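Local coordinates for protein putative phosphatase (Bacteroides thetaiotaomicron, PDB 3KYA) that is probably a phosphatase, of unknown substrate, that binds zinc ions and carries an IPT/TIG domain, at residues Asn181-Asn186 against Val209-Asp214. Sequence-based numbering, arbitrary orientation.
With EDO (1,2-ethanediol), chain B.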
ATOM      1  N   ASN A 181     -33.555  -3.008 -34.103  1.00 21.40           N
ATOM      2  CA  ASN A 181     -33.920  -3.999 -35.119  1.00 22.54           C
ATOM      3  C   ASN A 181     -33.060  -4.006 -36.384  1.00 22.52           C
ATOM      4  O   ASN A 181     -32.878  -5.064 -36.988  1.00 23.87           O
ATOM      5  CB  ASN A 181     -35.409  -3.869 -35.474  1.00 23.04           C
ATOM      6  CG  ASN A 181     -36.315  -4.351 -34.350  1.00 25.03           C
ATOM      7  OD1 ASN A 181     -36.021  -5.348 -33.681  1.00 29.76           O
ATOM      8  ND2 ASN A 181     -37.425  -3.663 -34.147  1.00 27.54           N
ATOM      9  N   THR A 182     -32.522  -2.858 -36.781  1.00 22.26           N
ATOM     10  CA  THR A 182     -31.723  -2.794 -38.004  1.00 22.02           C
ATOM     11  C   THR A 182     -30.280  -3.288 -37.802  1.00 21.48           C
ATOM     12  O   THR A 182     -29.579  -3.500 -38.780  1.00 21.46           O
ATOM     13  CB  THR A 182     -31.703  -1.373 -38.637  1.00 22.07           C
ATOM     14  OG1 THR A 182     -31.036  -0.454 -37.768  1.00 22.60           O
ATOM     15  CG2 THR A 182     -33.121  -0.884 -38.918  1.00 22.66           C
ATOM     16  N   ILE A 183     -29.835  -3.460 -36.553  1.00 20.80           N
ATOM     17  CA  ILE A 183     -28.470  -3.977 -36.294  1.00 20.40           C
ATOM     18  C   ILE A 183     -28.452  -5.466 -36.659  1.00 20.13           C
ATOM     19  O   ILE A 183     -29.372  -6.213 -36.312  1.00 20.40           O
ATOM     20  CB  ILE A 183     -28.001  -3.673 -34.845  1.00 20.61           C
ATOM     21  CG1 ILE A 183     -27.826  -2.157 -34.695  1.00 20.52           C
ATOM     22  CG2 ILE A 183     -26.684  -4.377 -34.517  1.00 20.10           C
ATOM     23  CD1 ILE A 183     -27.260  -1.699 -33.347  1.00 23.47           C
ATOM     24  N   PRO A 184     -27.417  -5.906 -37.404  1.00 19.89           N
ATOM     25  CA  PRO A 184     -27.355  -7.268 -37.942  1.00 19.51           C
ATOM     26  C   PRO A 184     -26.866  -8.370 -37.017  1.00 19.02           C
ATOM     27  O   PRO A 184     -26.620  -9.487 -37.480  1.00 18.34           O
ATOM     28  CB  PRO A 184     -26.361  -7.127 -39.093  1.00 19.93           C
ATOM     29  CG  PRO A 184     -25.510  -6.010 -38.736  1.00 19.70           C
ATOM     30  CD  PRO A 184     -26.301  -5.077 -37.885  1.00 19.88           C
ATOM     31  N   THR A 185     -26.740  -8.080 -35.728  1.00 18.40           N
ATOM     32  CA  THR A 185     -26.246  -9.062 -34.791  1.00 17.86           C
ATOM     33  C   THR A 185     -26.711  -8.730 -33.383  1.00 17.41           C
ATOM     34  O   THR A 185     -27.161  -7.606 -33.115  1.00 17.71           O
ATOM     35  CB  THR A 185     -24.697  -9.079 -34.784  1.00 17.72           C
ATOM     36  OG1 THR A 185     -24.234 -10.052 -33.841  1.00 17.21           O
ATOM     37  CG2 THR A 185     -24.148  -7.723 -34.398  1.00 18.26           C
ATOM     38  N   ASN A 186     -26.614  -9.720 -32.498  1.00 16.94           N
ATOM     39  CA  ASN A 186     -26.940  -9.523 -31.086  1.00 16.43           C
ATOM     40  C   ASN A 186     -25.665  -9.329 -30.240  1.00 16.45           C
ATOM     41  O   ASN A 186     -25.728  -9.257 -29.005  1.00 14.96           O
ATOM     42  CB  ASN A 186     -27.845 -10.652 -30.550  1.00 16.55           C
ATOM     43  CG  ASN A 186     -27.196 -12.031 -30.581  1.00 17.76           C
ATOM     44  OD1 ASN A 186     -25.993 -12.177 -30.755  1.00 18.30           O
ATOM     45  ND2 ASN A 186     -28.013 -13.054 -30.390  1.00 21.76           N
ATOM     46  N   VAL A 209     -22.877   3.260 -30.439  1.00 14.95           N
ATOM     47  CA  VAL A 209     -22.917   1.847 -30.115  1.00 14.74           C
ATOM     48  C   VAL A 209     -22.037   0.990 -31.016  1.00 15.27           C
ATOM     49  O   VAL A 209     -22.220   0.977 -32.242  1.00 14.78           O
ATOM     50  CB  VAL A 209     -24.365   1.322 -30.234  1.00 15.20           C
ATOM     51  CG1 VAL A 209     -24.427  -0.174 -29.936  1.00 14.19           C
ATOM     52  CG2 VAL A 209     -25.294   2.109 -29.314  1.00 14.91           C
ATOM     53  N   ALA A 210     -21.104   0.257 -30.395  1.00 15.22           N
ATOM     54  CA  ALA A 210     -20.200  -0.652 -31.105  1.00 15.24           C
ATOM     55  C   ALA A 210     -20.745  -2.086 -31.104  1.00 15.51           C
ATOM     56  O   ALA A 210     -21.265  -2.562 -30.085  1.00 15.41           O
ATOM     57  CB  ALA A 210     -18.761  -0.607 -30.473  1.00 14.72           C
ATOM     58  N   ILE A 211     -20.630  -2.774 -32.245  1.00 15.32           N
ATOM     59  CA  ILE A 211     -21.100  -4.148 -32.377  1.00 15.83           C
ATOM     60  C   ILE A 211     -19.977  -5.019 -32.972  1.00 15.75           C
ATOM     61  O   ILE A 211     -19.095  -4.498 -33.638  1.00 15.73           O
ATOM     62  CB  ILE A 211     -22.384  -4.260 -33.237  1.00 16.19           C
ATOM     63  CG1 ILE A 211     -22.098  -3.930 -34.715  1.00 17.41           C
ATOM     64  CG2 ILE A 211     -23.484  -3.361 -32.658  1.00 16.72           C
ATOM     65  CD1 ILE A 211     -23.247  -4.247 -35.631  1.00 22.31           C
ATOM     66  N   ASP A 212     -20.051  -6.327 -32.737  1.00 15.82           N
ATOM     67  CA  ASP A 212     -19.000  -7.308 -33.124  1.00 15.95           C
ATOM     68  C   ASP A 212     -19.552  -8.203 -34.230  1.00 16.03           C
ATOM     69  O   ASP A 212     -20.287  -9.158 -33.964  1.00 16.73           O
ATOM     70  CB  ASP A 212     -18.604  -8.125 -31.889  1.00 15.92           C
ATOM     71  CG  ASP A 212     -17.235  -8.795 -32.013  1.00 16.99           C
ATOM     72  OD1 ASP A 212     -16.798  -9.097 -33.144  1.00 14.67           O
ATOM     73  OD2 ASP A 212     -16.599  -9.015 -30.946  1.00 17.94           O
ATOM     74  N   TYR A 213     -19.187  -7.906 -35.472  1.00 16.12           N
ATOM     75  CA  TYR A 213     -19.790  -8.574 -36.618  1.00 16.12           C
ATOM     76  C   TYR A 213     -18.810  -8.729 -37.778  1.00 16.19           C
ATOM     77  O   TYR A 213     -17.919  -7.902 -37.957  1.00 15.33           O
ATOM     78  CB  TYR A 213     -21.015  -7.733 -37.034  1.00 16.68           C
ATOM     79  CG  TYR A 213     -21.808  -8.217 -38.232  1.00 16.60           C
ATOM     80  CD1 TYR A 213     -22.552  -9.387 -38.175  1.00 16.86           C
ATOM     81  CD2 TYR A 213     -21.876  -7.453 -39.398  1.00 17.32           C
ATOM     82  CE1 TYR A 213     -23.300  -9.820 -39.266  1.00 16.51           C
ATOM     83  CE2 TYR A 213     -22.612  -7.878 -40.494  1.00 16.66           C
ATOM     84  CZ  TYR A 213     -23.324  -9.060 -40.423  1.00 16.85           C
ATOM     85  OH  TYR A 213     -24.057  -9.478 -41.513  1.00 18.83           O
ATOM     86  N   ASP A 214     -18.969  -9.813 -38.537  1.00 16.81           N
ATOM     87  CA  ASP A 214     -18.130 -10.093 -39.718  1.00 17.69           C
ATOM     88  C   ASP A 214     -18.907 -10.814 -40.840  1.00 17.85           C
ATOM     89  O   ASP A 214     -18.309 -11.495 -41.677  1.00 17.47           O
ATOM     90  CB  ASP A 214     -16.894 -10.915 -39.316  1.00 18.24           C
ATOM     91  CG  ASP A 214     -17.245 -12.311 -38.839  1.00 20.17           C
ATOM     92  OD1 ASP A 214     -18.431 -12.700 -38.926  1.00 22.21           O
ATOM     93  OD2 ASP A 214     -16.329 -13.026 -38.387  1.00 23.23           O
TER
HETATM   94  C1  EDO B   1     -13.973 -11.381 -31.106  1.00 34.88           C
HETATM   95  O1  EDO B   1     -15.244 -11.120 -30.484  1.00 35.84           O
HETATM   96  C2  EDO B   1     -14.048 -11.089 -32.601  1.00 32.13           C
HETATM   97  O2  EDO B   1     -14.006  -9.682 -32.851  1.00 33.10           O
HETATM   98  O   HOH W   1     -21.795 -11.058 -34.977  1.00 26.99           O
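Y213 holds CG anti to its backbone N (chi1 179°), and I211 sets CG1 between its backbone N and carbonyl carbon (chi1 69°), from where an extended chi2 carries CD1 on to the loop residues I183, P184 and T185. The arrangement illustrates how a loop can pack on a strand end through apolar side chains. P184 lies over one face of the Y213 ring in a CH-pi contact, its CG 4.0 Å from the ring centroid and 15° off the normal, while P184 CB approaches Y213 CZ at 3.8 Å. T185 CB meets the same ring obliquely. Deeper in, I211 CD1 touches I183 CG2 at 3.6 Å and T185 CG2 at 3.8 Å. An alanine in place of Y213 would probably leave the pyrrolidine of P184 without its aromatic partner and open a gap beside T185. The polar link is indirect: one water lies 2.9 Å from T185 OG1 and donates to D212 O at 2.6 Å, and T185 OG1 also bonds to R187 N. D212 OD2 forms a salt bridge with R189, and OD1 and OD2 accept from the two hydroxyls of an ethanediol, probably from the crystallisation liquor. The contact thus joins the end of strand 206-211 to the loop connecting two successive blades, consistent with a six-bladed beta-propeller, and its chemistry implies cohesion through dispersion and CH-pi contacts, with a single water bridging the polar margin.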